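Local coordinates for histidine-containing phosphotransfer protein (Zea mays, PDB 1WN0) that probably relays phosphoryl groups through a histidine, between cytokinin sensor histidine kinases and response regulators, in a multistep His-to-Asp phosphorelay, at residues Q26-Q29 and L30-Q34; V119-N122 and E123-L127. All coordinates share one frame; numbering follows the deposited sequence.

Overall arrangement
Contacts 1 and 2 are both short lengths of helix, tied by main-chain bonds between residues four apart, but they belong to different helices: contact 1 to the short helix 25-34, contact 2 to the long helix 110-138 of the four-helix HPt bundle. Contact 1 lies toward one end of the molecule, about 16 Å from the chain centre, whereas contact 2 is about 7 Å from it; both are partly buried. Their centres are 21 Å apart and they do not touch, yet Phe27 reaches Phe131 and Met134 further along helix 110-138. Contact 1 pairs an aromatic ring with leucine and glutamine; contact 2 sets arginine methylenes against a tyrosine face and a valine beside a glutamate.

Contact 1 of 2, residues Q26-Q29 and L30-Q34; sequences QFQQ and LQMLQ
A chi1 of -177° swings the Phe27 side chain past its own carbonyl carbon and brings its ring along the helix to Leu30 and Gln31. Leu30 crosses it at about a right angle, and the methyl CD1 of Leu30 lies 3.9 Å from CD2 of Phe27. Gln31 instead runs alongside Phe27 in the same direction. Its chain bends at chi2 (18°), bringing the amide back toward the ring, and OE1 of Gln31 comes to 3.8 Å from CZ of Phe27, with the amide plane turned 47° from the ring. That oxygen is buried and finds no polar partner in the model.

On the outer side Gln28 and Met32 also run together, the terminal methyl CE of Met32 meeting OE1 of Gln28 at 3.5 Å. In the main chain, Leu30 N donates to Gln26 O at 3.2 Å, Gln31 N to Phe27 O at 3.1 Å and Met32 N to Gln28 O at 3.0 Å. Were the ring of Phe27 cut back to an alanine here, Leu30 CD1 and the Gln31 chain would probably lose the surface they pack on.

Phe27 also meets Leu14 and Phe18 of helix 10-19 and the ring of Phe131 on helix 110-138, while Leu30 and Gln31 touch Val43 of helix 42-64, so helix 25-34 packs here against three others.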
loop_
_atom_site.group_PDB
_atom_site.type_symbol
_atom_site.label_atom_id
_atom_site.label_comp_id
_atom_site.label_asym_id
_atom_site.label_seq_id
_atom_site.Cartn_x
_atom_site.Cartn_y
_atom_site.Cartn_z
ATOM N N GLN A 26 8.656 3.160 10.235
ATOM C CA GLN A 26 8.924 1.755 10.032
ATOM C C GLN A 26 9.734 1.560 8.745
ATOM O O GLN A 26 10.714 0.820 8.790
ATOM C CB GLN A 26 7.720 0.797 10.013
ATOM C CG GLN A 26 7.994 -0.459 9.059
ATOM C CD GLN A 26 8.446 -1.779 9.724
ATOM O OE1 GLN A 26 9.707 -2.233 9.671
ATOM N NE2 GLN A 26 7.370 -2.516 10.220
ATOM N N PHE A 27 9.355 2.200 7.622
ATOM C CA PHE A 27 10.120 2.026 6.411
ATOM C C PHE A 27 11.598 2.292 6.590
ATOM O O PHE A 27 12.417 1.590 6.016
ATOM C CB PHE A 27 9.560 2.807 5.198
ATOM C CG PHE A 27 10.361 2.534 3.941
ATOM C CD1 PHE A 27 11.329 3.438 3.510
ATOM C CD2 PHE A 27 10.267 1.307 3.312
ATOM C CE1 PHE A 27 12.116 3.171 2.395
ATOM C CE2 PHE A 27 11.068 1.004 2.217
ATOM C CZ PHE A 27 12.000 1.944 1.751
ATOM N N GLN A 28 11.946 3.297 7.395
ATOM C CA GLN A 28 13.337 3.629 7.741
ATOM C C GLN A 28 14.099 2.419 8.281
ATOM O O GLN A 28 15.276 2.144 7.952
ATOM C CB GLN A 28 13.301 4.700 8.840
ATOM C CG GLN A 28 14.699 5.263 9.306
ATOM C CD GLN A 28 14.988 6.636 8.710
ATOM O OE1 GLN A 28 15.965 6.764 7.951
ATOM N NE2 GLN A 28 14.120 7.662 9.010
ATOM N N GLN A 29 13.409 1.724 9.179
ATOM C CA GLN A 29 13.948 0.530 9.845
ATOM C C GLN A 29 14.226 -0.557 8.779
ATOM O O GLN A 29 15.243 -1.212 8.764
ATOM C CB GLN A 29 12.953 0.072 10.921
ATOM C CG GLN A 29 13.585 -0.586 12.119
ATOM C CD GLN A 29 13.029 -2.012 12.353
ATOM O OE1 GLN A 29 13.567 -3.024 11.864
ATOM N NE2 GLN A 29 11.960 -2.072 13.137
ATOM N N LEU A 30 13.343 -0.633 7.808
ATOM C CA LEU A 30 13.504 -1.579 6.716
ATOM C C LEU A 30 14.724 -1.355 5.905
ATOM O O LEU A 30 15.391 -2.281 5.554
ATOM C CB LEU A 30 12.312 -1.497 5.779
ATOM C CG LEU A 30 11.449 -2.673 5.694
ATOM C CD1 LEU A 30 10.500 -2.444 4.525
ATOM C CD2 LEU A 30 12.286 -3.847 5.453
ATOM N N GLN A 31 14.969 -0.102 5.564
ATOM C CA GLN A 31 15.977 0.231 4.618
ATOM C C GLN A 31 17.308 0.198 5.306
ATOM O O GLN A 31 18.352 0.048 4.676
ATOM C CB GLN A 31 15.700 1.656 4.081
ATOM C CG GLN A 31 16.042 1.980 2.561
ATOM C CD GLN A 31 16.247 0.832 1.543
ATOM O OE1 GLN A 31 15.297 0.321 0.943
ATOM N NE2 GLN A 31 17.495 0.527 1.264
ATOM N N MET A 32 17.300 0.402 6.609
ATOM C CA MET A 32 18.546 0.257 7.437
ATOM C C MET A 32 19.076 -1.208 7.259
ATOM O O MET A 32 20.258 -1.464 7.221
ATOM C CB MET A 32 18.277 0.649 8.942
ATOM C CG MET A 32 19.160 1.743 9.634
ATOM S SD MET A 32 19.927 3.267 8.700
ATOM C CE MET A 32 18.322 4.139 7.905
ATOM N N LEU A 33 18.146 -2.144 7.088
ATOM C CA LEU A 33 18.464 -3.518 6.816
ATOM C C LEU A 33 19.173 -3.682 5.462
ATOM O O LEU A 33 20.123 -4.396 5.407
ATOM C CB LEU A 33 17.166 -4.324 6.858
ATOM C CG LEU A 33 16.847 -5.490 7.800
ATOM C CD1 LEU A 33 17.779 -5.554 9.133
ATOM C CD2 LEU A 33 15.267 -5.603 8.026
ATOM N N GLN A 34 18.695 -3.036 4.392
ATOM C CA GLN A 34 19.243 -3.176 3.027
ATOM C C GLN A 34 20.644 -2.572 2.971
ATOM O O GLN A 34 21.522 -3.130 2.324
ATOM C CB GLN A 34 18.258 -2.563 1.990
ATOM C CG GLN A 34 18.438 -2.632 0.381
ATOM C CD GLN A 34 18.673 -4.053 -0.370
ATOM O OE1 GLN A 34 17.752 -4.954 -0.587
ATOM N NE2 GLN A 34 19.892 -4.153 -0.881
#

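Contact 2 of 2, residues V119-N122 and E123-L127; sequences VVRN and EFYDL
Four successive i to i+4 bonds on helix 110-138 of the HPt four-helix bundle join Val119-Asn122 to Glu123-Leu127 as regular alpha-helix, from Glu123 N to Val119 O at 3.1 Å through to Asp126 N to Asn122 O, and the bond from Tyr125 N to Arg121 O, 2.9 Å, is nearly straight at 176°. Arg121 and Tyr125 run side by side in the same direction. The Arg121 methylene CG sits over one face of the Tyr125 ring, 3.8 Å from its centroid and shifted toward the rim, in a CH-pi contact; CD of Arg121 follows at 3.7 Å from CE2 of Tyr125. The arginine chain stays extended until it bends at chi3 (-75°), which turns the guanidinium so that Tyr125 OH lies off its edge, with the two planes 58° apart. The carbonyl O of Arg121 lies over a face of the same ring, 3.4 Å from CG of Tyr125.

Further round the helix, Glu123 runs alongside Val119, its OE1 3.5 Å from the methyl CG1 of Val119, and both face helix 92-99. Phe124 turns to helix 42-64, where its ring meets Phe50.

Arg121 thus meets Tyr125 through methylenes, not a charge pair, and the two acids make their polar bonds outside Val119-Leu127: Glu123 OE2 with Thr97 OG1, a hydrogen bond, and Asp126 with Lys130, a salt bridge that probably balances its charge.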
loop_
_atom_site.group_PDB
_atom_site.type_symbol
_atom_site.label_atom_id
_atom_site.label_comp_id
_atom_site.label_asym_id
_atom_site.label_seq_id
_atom_site.Cartn_x
_atom_site.Cartn_y
_atom_site.Cartn_z
ATOM N N VAL A 119 -9.071 6.705 -3.874
ATOM C CA VAL A 119 -7.997 7.403 -3.166
ATOM C C VAL A 119 -6.856 6.418 -2.963
ATOM O O VAL A 119 -5.715 6.738 -3.079
ATOM C CB VAL A 119 -8.423 7.858 -1.753
ATOM C CG1 VAL A 119 -7.162 8.355 -0.908
ATOM C CG2 VAL A 119 -9.430 8.966 -1.832
ATOM N N VAL A 120 -7.205 5.220 -2.524
ATOM C CA VAL A 120 -6.152 4.193 -2.236
ATOM C C VAL A 120 -5.344 3.755 -3.454
ATOM O O VAL A 120 -4.038 3.650 -3.424
ATOM C CB VAL A 120 -6.698 3.067 -1.350
ATOM C CG1 VAL A 120 -7.105 1.878 -2.130
ATOM C CG2 VAL A 120 -5.680 2.726 -0.333
ATOM N N ARG A 121 -6.060 3.633 -4.558
ATOM C CA ARG A 121 -5.413 3.421 -5.897
ATOM C C ARG A 121 -4.430 4.510 -6.270
ATOM O O ARG A 121 -3.282 4.185 -6.606
ATOM C CB ARG A 121 -6.407 3.355 -7.028
ATOM C CG ARG A 121 -5.880 2.845 -8.352
ATOM C CD ARG A 121 -6.951 2.803 -9.494
ATOM N NE ARG A 121 -7.873 1.684 -9.316
ATOM C CZ ARG A 121 -9.132 1.772 -8.857
ATOM N NH1 ARG A 121 -9.680 2.929 -8.486
ATOM N NH2 ARG A 121 -9.876 0.679 -8.754
ATOM N N ASN A 122 -4.800 5.773 -6.119
ATOM C CA ASN A 122 -3.848 6.839 -6.407
ATOM C C ASN A 122 -2.651 6.838 -5.541
ATOM O O ASN A 122 -1.541 6.949 -6.071
ATOM C CB ASN A 122 -4.496 8.226 -6.352
ATOM C CG ASN A 122 -5.472 8.420 -7.533
ATOM O OD1 ASN A 122 -5.220 7.928 -8.612
ATOM N ND2 ASN A 122 -6.602 9.068 -7.301
ATOM N N GLU A 123 -2.847 6.651 -4.209
ATOM C CA GLU A 123 -1.737 6.690 -3.230
ATOM C C GLU A 123 -0.835 5.438 -3.436
ATOM O O GLU A 123 0.449 5.453 -3.292
ATOM C CB GLU A 123 -2.314 6.652 -1.838
ATOM C CG GLU A 123 -2.920 7.982 -1.392
ATOM C CD GLU A 123 -3.744 7.937 -0.102
ATOM O OE1 GLU A 123 -3.986 8.986 0.483
ATOM O OE2 GLU A 123 -4.109 6.899 0.352
ATOM N N PHE A 124 -1.465 4.335 -3.742
ATOM C CA PHE A 124 -0.693 3.179 -4.120
ATOM C C PHE A 124 0.189 3.353 -5.422
ATOM O O PHE A 124 1.440 3.204 -5.346
ATOM C CB PHE A 124 -1.535 1.905 -4.184
ATOM C CG PHE A 124 -0.800 0.798 -4.696
ATOM C CD1 PHE A 124 0.256 0.320 -4.007
ATOM C CD2 PHE A 124 -1.081 0.311 -5.959
ATOM C CE1 PHE A 124 1.027 -0.675 -4.532
ATOM C CE2 PHE A 124 -0.395 -0.727 -6.487
ATOM C CZ PHE A 124 0.645 -1.262 -5.803
ATOM N N TYR A 125 -0.425 3.767 -6.562
ATOM C CA TYR A 125 0.330 3.953 -7.800
ATOM C C TYR A 125 1.498 4.897 -7.533
ATOM O O TYR A 125 2.599 4.608 -7.945
ATOM C CB TYR A 125 -0.557 4.459 -8.921
ATOM C CG TYR A 125 -1.569 3.440 -9.441
ATOM C CD1 TYR A 125 -1.472 2.072 -9.157
ATOM C CD2 TYR A 125 -2.596 3.837 -10.282
ATOM C CE1 TYR A 125 -2.429 1.135 -9.689
ATOM C CE2 TYR A 125 -3.535 2.879 -10.811
ATOM C CZ TYR A 125 -3.384 1.550 -10.508
ATOM O OH TYR A 125 -4.278 0.654 -10.981
ATOM N N ASP A 126 1.306 5.956 -6.770
ATOM C CA ASP A 126 2.404 6.914 -6.459
ATOM C C ASP A 126 3.537 6.224 -5.666
ATOM O O ASP A 126 4.739 6.353 -5.997
ATOM C CB ASP A 126 1.743 8.082 -5.709
ATOM C CG ASP A 126 2.704 9.189 -5.308
ATOM O OD1 ASP A 126 3.893 9.262 -5.721
ATOM O OD2 ASP A 126 2.343 10.078 -4.543
ATOM N N LEU A 127 3.202 5.438 -4.625
ATOM C CA LEU A 127 4.230 4.829 -3.830
ATOM C C LEU A 127 4.869 3.716 -4.591
ATOM O O LEU A 127 6.092 3.574 -4.637
ATOM C CB LEU A 127 3.658 4.318 -2.528
ATOM C CG LEU A 127 4.592 4.027 -1.333
ATOM C CD1 LEU A 127 4.134 2.876 -0.538
ATOM C CD2 LEU A 127 5.947 3.897 -1.622
#